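Local coordinates for transaminase (Bacillus megaterium, PDB 5G09) that transfers amino groups between amines and carbonyl compounds as an S-selective class III transaminase, a family that works through pyridoxal phosphate, at the interface of chains A and B. Residues are numbered along the deposited sequence; one frame, centred on the assembly and turned at random. Chains: chain A/B, Transaminase.

Contact 1: the interface of chains A and B. Residues chain A 37-39, 67; chain B 80-82.
The guanidinium of B:Arg81 meets the main chain of A:Glu37 edge-on, with that carbonyl lying in its plane, while B:Tyr82 CE2 lies above one face, offset toward the rim. The A:Glu37 carboxylate is nearly parallel to the guanidinium, 16° apart, although the two side chains cross at about a right angle. B:Arg81 uses its NE side: NE reaches the carbonyl O of A:Glu37 at 2.8 Å. NH2 reaches the same O at 2.9 Å, in the carbonyl plane on a lone pair. Two donors on one oxygen should help fix the orientation of the guanidinium. NE also makes a longer salt bridge, 3.4 Å to A:Glu37 OE2. In the glutamate, CG lies beside the carbonyl carbon and the bend at chi2 (-80°) brings the carboxylate back towards A:Ser38, whose OG donates to OE1 at 2.8 Å. Further along the strand, A:Thr39 N donates to B:Arg81 O at 3.0 Å, nearly in line with the carbonyl. A:Lys67 lies alongside the same stretch of chain B, its CD 3.6 Å from B:Arg81 C; a kink at chi3 (81°) turns NZ to A:Thr39 O, 3.0 Å away, with B:Asp80 O as a weak further partner. In the fold, the loop that follows helix 69-78 of chain B runs past the start of strand 38-40 of chain A, and A:Lys67 comes from the loop just ahead of chain A's own helix 69-78.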
ATOM      1  N   GLU A  37     -41.424   9.411 -14.765  1.00 18.56           N
ATOM      2  CA  GLU A  37     -42.527   8.500 -14.461  1.00 18.91           C
ATOM      3  C   GLU A  37     -42.432   7.196 -15.288  1.00 19.25           C
ATOM      4  O   GLU A  37     -42.798   6.105 -14.806  1.00 19.46           O
ATOM      5  CB  GLU A  37     -43.858   9.245 -14.704  1.00 21.25           C
ATOM      6  CG  GLU A  37     -45.148   8.440 -14.519  1.00 24.49           C
ATOM      7  CD  GLU A  37     -45.471   7.573 -15.725  1.00 26.95           C
ATOM      8  OE1 GLU A  37     -45.126   7.951 -16.878  1.00 28.02           O
ATOM      9  OE2 GLU A  37     -46.036   6.478 -15.523  1.00 29.54           O
ATOM     10  N   SER A  38     -41.994   7.317 -16.539  1.00 19.20           N
ATOM     11  CA  SER A  38     -41.840   6.164 -17.426  1.00 20.11           C
ATOM     12  C   SER A  38     -40.894   6.519 -18.560  1.00 19.60           C
ATOM     13  O   SER A  38     -40.527   7.686 -18.703  1.00 18.69           O
ATOM     14  CB  SER A  38     -43.204   5.682 -17.996  1.00 21.27           C
ATOM     15  OG  SER A  38     -43.711   6.629 -18.932  1.00 23.31           O
ATOM     16  N   THR A  39     -40.490   5.508 -19.351  1.00 19.01           N
ATOM     17  CA  THR A  39     -39.600   5.713 -20.490  1.00 19.66           C
ATOM     18  C   THR A  39     -40.083   4.884 -21.695  1.00 20.35           C
ATOM     19  O   THR A  39     -40.851   3.935 -21.528  1.00 19.94           O
ATOM     20  CB  THR A  39     -38.161   5.249 -20.181  1.00 18.59           C
ATOM     21  OG1 THR A  39     -38.163   3.827 -20.045  1.00 18.83           O
ATOM     22  CG2 THR A  39     -37.618   5.879 -18.901  1.00 19.38           C
ATOM     23  N   LYS A  67     -37.284   0.241 -22.469  1.00 17.21           N
ATOM     24  CA  LYS A  67     -38.510  -0.555 -22.255  1.00 19.12           C
ATOM     25  C   LYS A  67     -38.909  -1.313 -23.505  1.00 20.37           C
ATOM     26  O   LYS A  67     -40.052  -1.195 -24.010  1.00 20.72           O
ATOM     27  CB  LYS A  67     -39.676   0.329 -21.786  1.00 18.99           C
ATOM     28  CG  LYS A  67     -40.836  -0.460 -21.195  1.00 19.94           C
ATOM     29  CD  LYS A  67     -41.878   0.462 -20.579  1.00 20.61           C
ATOM     30  CE  LYS A  67     -42.804   1.038 -21.636  1.00 22.19           C
ATOM     31  NZ  LYS A  67     -43.294   2.316 -21.051  1.00 25.58           N
TER
ATOM     32  N   ASP B  80     -44.307  -2.176 -16.889  1.00 22.62           N
ATOM     33  CA  ASP B  80     -45.190  -1.384 -17.758  1.00 23.55           C
ATOM     34  C   ASP B  80     -44.704   0.042 -17.924  1.00 22.70           C
ATOM     35  O   ASP B  80     -45.100   0.721 -18.866  1.00 21.83           O
ATOM     36  CB  ASP B  80     -46.610  -1.351 -17.208  1.00 28.27           C
ATOM     37  CG  ASP B  80     -47.317  -2.703 -17.311  1.00 32.00           C
ATOM     38  OD1 ASP B  80     -46.858  -3.614 -18.042  1.00 33.94           O
ATOM     39  OD2 ASP B  80     -48.341  -2.844 -16.613  1.00 36.24           O
ATOM     40  N   ARG B  81     -43.863   0.509 -16.997  1.00 20.12           N
ATOM     41  CA  ARG B  81     -43.408   1.894 -17.012  1.00 19.64           C
ATOM     42  C   ARG B  81     -41.908   2.020 -17.358  1.00 18.75           C
ATOM     43  O   ARG B  81     -41.492   2.992 -17.994  1.00 17.78           O
ATOM     44  CB  ARG B  81     -43.679   2.553 -15.647  1.00 18.82           C
ATOM     45  CG  ARG B  81     -45.147   2.841 -15.337  1.00 20.79           C
ATOM     46  CD  ARG B  81     -45.323   3.150 -13.859  1.00 20.95           C
ATOM     47  NE  ARG B  81     -44.471   4.280 -13.483  1.00 22.33           N
ATOM     48  CZ  ARG B  81     -44.064   4.551 -12.251  1.00 21.57           C
ATOM     49  NH1 ARG B  81     -44.448   3.794 -11.231  1.00 23.41           N
ATOM     50  NH2 ARG B  81     -43.305   5.599 -12.036  1.00 20.26           N
ATOM     51  N   TYR B  82     -41.107   1.037 -16.933  1.00 17.83           N
ATOM     52  CA  TYR B  82     -39.651   1.104 -17.121  1.00 16.52           C
ATOM     53  C   TYR B  82     -39.169  -0.166 -17.824  1.00 16.74           C
ATOM     54  O   TYR B  82     -39.853  -1.189 -17.757  1.00 17.34           O
ATOM     55  CB  TYR B  82     -38.976   1.231 -15.758  1.00 16.22           C
ATOM     56  CG  TYR B  82     -39.347   2.458 -14.979  1.00 16.53           C
ATOM     57  CD1 TYR B  82     -38.825   3.741 -15.327  1.00 16.67           C
ATOM     58  CD2 TYR B  82     -40.192   2.363 -13.868  1.00 16.58           C
ATOM     59  CE1 TYR B  82     -39.144   4.873 -14.570  1.00 16.73           C
ATOM     60  CE2 TYR B  82     -40.522   3.501 -13.121  1.00 16.77           C
ATOM     61  CZ  TYR B  82     -39.997   4.739 -13.477  1.00 17.20           C
ATOM     62  OH  TYR B  82     -40.363   5.854 -12.727  1.00 18.14           O
TER

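Contact 2: the interface of chains A and B. Residues chain A 119-120, 123, 306, 331; chain B 119-120, 123, 306.
A:Thr120 and B:Glu123 come at each other from opposite directions, and B:Thr120 and A:Glu123 repeat the encounter across the two-fold axis. This is the tight part. A:Thr120 OG1 donates to B:Glu123 OE2 at 2.9 Å. B:Thr120 OG1 donates to A:Glu123 OE2 at 2.8 Å. In both copies the hydroxyl comes from above the carboxylate plane, 35 to 38° out of it. The threonine methyl packs beside the bond: B:Thr120 CG2 is 3.6 Å from A:Ser119 CB. A chi1 near 70° turns OG1 towards both the partner carboxylate and N of its own chain's Glu123, from which it accepts. The other carboxylate oxygen, OE1, takes the N-H of Ser119 in its own chain, nearly along its C-O axis. The two OE2 atoms lie 4.7 Å apart, which may raise the glutamates' proton affinity, an effect the donors round them would offset. Also close is B:Pro306, which lays its CA over the face of the A:Tyr331 ring, 3.9 Å from the centroid. The looser side is the other proline's edge, where A:Pro306 CB stays 4.1 Å from B:Ser119 OG. In the fold, Thr120 caps the start of helix 121-136, just after strand 112-118, while the Glu123 carboxylate reaches back to Ser119, on the loop that in this family helps hold the cofactor phosphate; Pro306 precedes strand 308-313.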
ATOM      1  N   SER A 119     -23.053  -8.536 -11.394  1.00 12.91           N
ATOM      2  CA  SER A 119     -24.213  -7.682 -11.492  1.00 13.15           C
ATOM      3  C   SER A 119     -23.972  -6.318 -12.108  1.00 12.85           C
ATOM      4  O   SER A 119     -24.937  -5.658 -12.513  1.00 12.38           O
ATOM      5  CB  SER A 119     -24.910  -7.503 -10.134  1.00 13.52           C
ATOM      6  OG  SER A 119     -25.449  -8.743  -9.710  1.00 14.38           O
ATOM      7  N   THR A 120     -22.706  -5.889 -12.166  1.00 12.69           N
ATOM      8  CA  THR A 120     -22.391  -4.517 -12.557  1.00 12.08           C
ATOM      9  C   THR A 120     -21.090  -4.454 -13.327  1.00 12.14           C
ATOM     10  O   THR A 120     -20.309  -5.395 -13.323  1.00 11.64           O
ATOM     11  CB  THR A 120     -22.271  -3.545 -11.344  1.00 12.16           C
ATOM     12  OG1 THR A 120     -21.092  -3.844 -10.574  1.00 11.53           O
ATOM     13  CG2 THR A 120     -23.504  -3.612 -10.449  1.00 11.73           C
ATOM     14  N   GLU A 123     -18.095  -4.554 -10.914  1.00 12.30           N
ATOM     15  CA  GLU A 123     -17.871  -5.958 -10.513  1.00 11.81           C
ATOM     16  C   GLU A 123     -17.161  -6.726 -11.625  1.00 12.07           C
ATOM     17  O   GLU A 123     -16.316  -7.571 -11.366  1.00 12.10           O
ATOM     18  CB  GLU A 123     -19.188  -6.651 -10.069  1.00 12.54           C
ATOM     19  CG  GLU A 123     -19.683  -6.130  -8.720  1.00 13.44           C
ATOM     20  CD  GLU A 123     -20.775  -6.975  -8.074  1.00 15.12           C
ATOM     21  OE1 GLU A 123     -21.406  -7.781  -8.789  1.00 14.47           O
ATOM     22  OE2 GLU A 123     -20.989  -6.845  -6.829  1.00 16.06           O
ATOM     23  N   PRO A 306     -29.890  -5.299 -13.765  1.00 14.65           N
ATOM     24  CA  PRO A 306     -28.433  -5.283 -13.474  1.00 14.87           C
ATOM     25  C   PRO A 306     -27.694  -6.560 -13.903  1.00 13.99           C
ATOM     26  O   PRO A 306     -28.016  -7.634 -13.447  1.00 13.82           O
ATOM     27  CB  PRO A 306     -28.383  -5.114 -11.939  1.00 13.88           C
ATOM     28  CG  PRO A 306     -29.666  -4.377 -11.619  1.00 14.04           C
ATOM     29  CD  PRO A 306     -30.684  -5.051 -12.539  1.00 13.70           C
ATOM     30  N   TYR A 331     -25.439 -12.384  -6.097  1.00 14.30           N
ATOM     31  CA  TYR A 331     -26.291 -12.237  -7.283  1.00 14.99           C
ATOM     32  C   TYR A 331     -25.638 -12.528  -8.625  1.00 15.07           C
ATOM     33  O   TYR A 331     -26.290 -12.342  -9.676  1.00 15.19           O
ATOM     34  CB  TYR A 331     -26.948 -10.850  -7.331  1.00 15.83           C
ATOM     35  CG  TYR A 331     -27.816 -10.565  -6.139  1.00 16.60           C
ATOM     36  CD1 TYR A 331     -28.724 -11.532  -5.682  1.00 16.94           C
ATOM     37  CD2 TYR A 331     -27.732  -9.352  -5.452  1.00 16.52           C
ATOM     38  CE1 TYR A 331     -29.505 -11.310  -4.575  1.00 17.86           C
ATOM     39  CE2 TYR A 331     -28.537  -9.112  -4.333  1.00 18.10           C
ATOM     40  CZ  TYR A 331     -29.411 -10.107  -3.898  1.00 18.67           C
ATOM     41  OH  TYR A 331     -30.242  -9.913  -2.816  1.00 19.27           O
TER
ATOM     42  N   SER B 119     -26.306  -2.175  -6.092  1.00 14.57           N
ATOM     43  CA  SER B 119     -26.819  -3.421  -6.670  1.00 14.39           C
ATOM     44  C   SER B 119     -26.539  -4.701  -5.926  1.00 13.95           C
ATOM     45  O   SER B 119     -27.229  -5.692  -6.158  1.00 14.22           O
ATOM     46  CB  SER B 119     -26.425  -3.584  -8.160  1.00 15.58           C
ATOM     47  OG  SER B 119     -27.060  -2.575  -8.963  1.00 14.61           O
ATOM     48  N   THR B 120     -25.544  -4.690  -5.029  1.00 13.06           N
ATOM     49  CA  THR B 120     -25.097  -5.908  -4.335  1.00 12.74           C
ATOM     50  C   THR B 120     -24.602  -5.586  -2.909  1.00 12.35           C
ATOM     51  O   THR B 120     -24.367  -4.443  -2.596  1.00 11.95           O
ATOM     52  CB  THR B 120     -23.939  -6.614  -5.082  1.00 12.61           C
ATOM     53  OG1 THR B 120     -22.758  -5.803  -4.997  1.00 12.16           O
ATOM     54  CG2 THR B 120     -24.259  -6.842  -6.608  1.00 12.72           C
ATOM     55  N   GLU B 123     -21.115  -4.037  -2.970  1.00 13.34           N
ATOM     56  CA  GLU B 123     -21.203  -2.613  -3.308  1.00 12.96           C
ATOM     57  C   GLU B 123     -21.652  -1.759  -2.123  1.00 12.76           C
ATOM     58  O   GLU B 123     -21.160  -0.618  -1.945  1.00 12.95           O
ATOM     59  CB  GLU B 123     -22.074  -2.368  -4.556  1.00 13.88           C
ATOM     60  CG  GLU B 123     -21.346  -2.770  -5.830  1.00 15.05           C
ATOM     61  CD  GLU B 123     -22.088  -2.363  -7.082  1.00 16.49           C
ATOM     62  OE1 GLU B 123     -23.305  -2.067  -6.986  1.00 16.90           O
ATOM     63  OE2 GLU B 123     -21.451  -2.334  -8.155  1.00 17.76           O
ATOM     64  N   PRO B 306     -31.258  -8.086  -8.063  1.00 13.97           N
ATOM     65  CA  PRO B 306     -30.048  -7.540  -7.376  1.00 14.34           C
ATOM     66  C   PRO B 306     -30.279  -6.156  -6.764  1.00 14.93           C
ATOM     67  O   PRO B 306     -30.656  -5.225  -7.480  1.00 16.55           O
ATOM     68  CB  PRO B 306     -29.018  -7.400  -8.511  1.00 13.55           C
ATOM     69  CG  PRO B 306     -29.470  -8.427  -9.550  1.00 13.68           C
ATOM     70  CD  PRO B 306     -30.990  -8.419  -9.474  1.00 13.69           C
TER

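Contact 3: the interface of chains A and B. Residues chain A 82, 85, 89-91; chain B 36, 38-39, 58.
The long loop of chain A between helices 69-78 and 92-105 meets two pieces of chain B: the segment leading into strand 38-40, and the short helix 57-60. B:Ile36 is the centre of it. Its backbone N and O are both bonded to chain A, with N donating to A:Ala90 O at 2.9 Å and O accepting from A:Tyr82 OH. The A:Tyr82 ring presents its edge, the carbonyl oxygen lying in the ring plane, and its CE1 also brushes B:Ser38 CA. Branching at CB lets the isoleucine face two residues at once. CG1, beside the backbone N (chi1 -57°), leans on the CG-CD1 side of the A:Tyr89 ring, 3.6 Å from CD1, while CG2 points to A:Val85 and lies 3.8 Å from its CG1. That valine methyl also touches B:Thr39 CG2, so a small apolar cluster lies beside the hydrogen-bonded backbone. The amide of B:Gln58 comes to the same face of the ring but at the CD2-CE2 rim, away from B:Ile36, with its NE2 3.4 Å from A:Tyr89 CE2. Ring and amide planes are 44° apart, neither stacked nor perpendicular, and the B:Gln58 chain bends at chi2 (-64°) to bring the amide between A:Val85 and A:Tyr89. B:Ile36 therefore plugs into a loop whose aromatic and aliphatic groups are set around it. The bond from A:Tyr82 OH to B:Ile36 O is 2.7 Å long, in the carbonyl plane and on a lone pair.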
ATOM      1  N   TYR A  82     -38.902 -18.209 -11.672  1.00 17.70           N
ATOM      2  CA  TYR A  82     -37.929 -17.871 -10.628  1.00 17.52           C
ATOM      3  C   TYR A  82     -38.434 -16.642  -9.888  1.00 17.35           C
ATOM      4  O   TYR A  82     -39.254 -15.896 -10.432  1.00 18.68           O
ATOM      5  CB  TYR A  82     -36.560 -17.590 -11.279  1.00 16.16           C
ATOM      6  CG  TYR A  82     -35.916 -18.763 -11.980  1.00 16.63           C
ATOM      7  CD1 TYR A  82     -35.285 -19.795 -11.260  1.00 15.76           C
ATOM      8  CD2 TYR A  82     -35.890 -18.830 -13.376  1.00 15.14           C
ATOM      9  CE1 TYR A  82     -34.685 -20.861 -11.919  1.00 15.64           C
ATOM     10  CE2 TYR A  82     -35.282 -19.874 -14.039  1.00 14.69           C
ATOM     11  CZ  TYR A  82     -34.685 -20.884 -13.336  1.00 15.48           C
ATOM     12  OH  TYR A  82     -34.081 -21.906 -14.057  1.00 15.23           O
ATOM     13  N   VAL A  85     -31.485 -18.569  -7.706  1.00 15.97           N
ATOM     14  CA  VAL A  85     -30.441 -19.563  -7.395  1.00 15.12           C
ATOM     15  C   VAL A  85     -29.090 -18.880  -7.622  1.00 15.17           C
ATOM     16  O   VAL A  85     -28.950 -18.025  -8.526  1.00 14.96           O
ATOM     17  CB  VAL A  85     -30.523 -20.868  -8.244  1.00 16.03           C
ATOM     18  CG1 VAL A  85     -31.824 -21.630  -7.998  1.00 15.25           C
ATOM     19  CG2 VAL A  85     -30.341 -20.591  -9.725  1.00 15.94           C
ATOM     20  N   TYR A  89     -25.570 -23.320  -8.944  1.00 18.03           N
ATOM     21  CA  TYR A  89     -26.638 -24.024  -9.638  1.00 17.40           C
ATOM     22  C   TYR A  89     -26.720 -23.565 -11.109  1.00 19.36           C
ATOM     23  O   TYR A  89     -26.518 -22.386 -11.416  1.00 18.93           O
ATOM     24  CB  TYR A  89     -27.964 -23.723  -8.960  1.00 17.02           C
ATOM     25  CG  TYR A  89     -28.106 -24.367  -7.590  1.00 18.80           C
ATOM     26  CD1 TYR A  89     -28.219 -25.762  -7.456  1.00 19.00           C
ATOM     27  CD2 TYR A  89     -28.091 -23.583  -6.418  1.00 18.78           C
ATOM     28  CE1 TYR A  89     -28.334 -26.344  -6.189  1.00 19.81           C
ATOM     29  CE2 TYR A  89     -28.206 -24.159  -5.160  1.00 19.74           C
ATOM     30  CZ  TYR A  89     -28.341 -25.533  -5.052  1.00 19.15           C
ATOM     31  OH  TYR A  89     -28.464 -26.064  -3.800  1.00 20.10           O
ATOM     32  N   ALA A  90     -27.050 -24.489 -12.010  1.00 17.26           N
ATOM     33  CA  ALA A  90     -27.118 -24.168 -13.433  1.00 16.89           C
ATOM     34  C   ALA A  90     -28.536 -23.811 -13.880  1.00 17.57           C
ATOM     35  O   ALA A  90     -29.524 -24.341 -13.348  1.00 18.00           O
ATOM     36  CB  ALA A  90     -26.589 -25.336 -14.246  1.00 16.47           C
ATOM     37  N   THR A  91     -28.651 -22.870 -14.816  1.00 16.04           N
ATOM     38  CA  THR A  91     -29.963 -22.551 -15.386  1.00 15.31           C
ATOM     39  C   THR A  91     -29.798 -22.430 -16.879  1.00 15.58           C
ATOM     40  O   THR A  91     -28.688 -22.213 -17.375  1.00 14.69           O
ATOM     41  CB  THR A  91     -30.585 -21.229 -14.878  1.00 15.07           C
ATOM     42  OG1 THR A  91     -29.777 -20.098 -15.301  1.00 14.75           O
ATOM     43  CG2 THR A  91     -30.804 -21.250 -13.397  1.00 14.30           C
TER
ATOM     44  N   ILE B  36     -31.404 -26.186 -12.056  1.00 18.27           N
ATOM     45  CA  ILE B  36     -32.641 -25.874 -11.347  1.00 17.25           C
ATOM     46  C   ILE B  36     -33.552 -25.169 -12.331  1.00 17.73           C
ATOM     47  O   ILE B  36     -33.192 -24.095 -12.856  1.00 17.70           O
ATOM     48  CB  ILE B  36     -32.406 -24.953 -10.141  1.00 17.35           C
ATOM     49  CG1 ILE B  36     -31.400 -25.584  -9.165  1.00 16.69           C
ATOM     50  CG2 ILE B  36     -33.751 -24.596  -9.466  1.00 17.42           C
ATOM     51  CD1 ILE B  36     -31.839 -26.965  -8.635  1.00 16.62           C
ATOM     52  N   SER B  38     -36.938 -24.281 -11.764  1.00 15.50           N
ATOM     53  CA  SER B  38     -37.824 -23.286 -11.142  1.00 15.33           C
ATOM     54  C   SER B  38     -37.709 -23.430  -9.645  1.00 16.25           C
ATOM     55  O   SER B  38     -37.078 -24.375  -9.158  1.00 16.51           O
ATOM     56  CB  SER B  38     -39.294 -23.443 -11.623  1.00 16.48           C
ATOM     57  OG  SER B  38     -39.752 -24.773 -11.422  1.00 16.81           O
ATOM     58  N   THR B  39     -38.299 -22.497  -8.904  1.00 16.27           N
ATOM     59  CA  THR B  39     -38.287 -22.586  -7.463  1.00 17.63           C
ATOM     60  C   THR B  39     -39.678 -22.239  -6.959  1.00 17.51           C
ATOM     61  O   THR B  39     -40.489 -21.687  -7.718  1.00 17.15           O
ATOM     62  CB  THR B  39     -37.222 -21.630  -6.842  1.00 16.35           C
ATOM     63  OG1 THR B  39     -37.546 -20.279  -7.173  1.00 16.33           O
ATOM     64  CG2 THR B  39     -35.839 -21.948  -7.375  1.00 15.93           C
ATOM     65  N   GLN B  58     -30.590 -20.644  -0.309  1.00 15.49           N
ATOM     66  CA  GLN B  58     -29.479 -20.283  -1.224  1.00 16.92           C
ATOM     67  C   GLN B  58     -28.237 -19.804  -0.487  1.00 16.43           C
ATOM     68  O   GLN B  58     -27.376 -20.623  -0.157  1.00 17.19           O
ATOM     69  CB  GLN B  58     -29.941 -19.281  -2.314  1.00 15.26           C
ATOM     70  CG  GLN B  58     -30.947 -19.953  -3.257  1.00 15.56           C
ATOM     71  CD  GLN B  58     -30.316 -21.101  -4.015  1.00 16.64           C
ATOM     72  OE1 GLN B  58     -29.413 -20.876  -4.808  1.00 16.09           O
ATOM     73  NE2 GLN B  58     -30.772 -22.353  -3.762  1.00 15.44           N
TER

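Contact 2 lies on the two-fold axis, its centre about 21 Å from that of contact 1 and 18 Å from that of contact 3; contacts 1 and 3 are about 28 Å apart. Those outer two are built from the same elements with the chains exchanged: the loop after helix 69-78 of one subunit against the entry to strand 38-40 of the other, with Tyr82, Ser38 and Thr39 used in both. Each subunit thus embraces its partner on either side of the helix starts in contact 2. Such a dimer suits class III transaminases, whose active sites form between subunits.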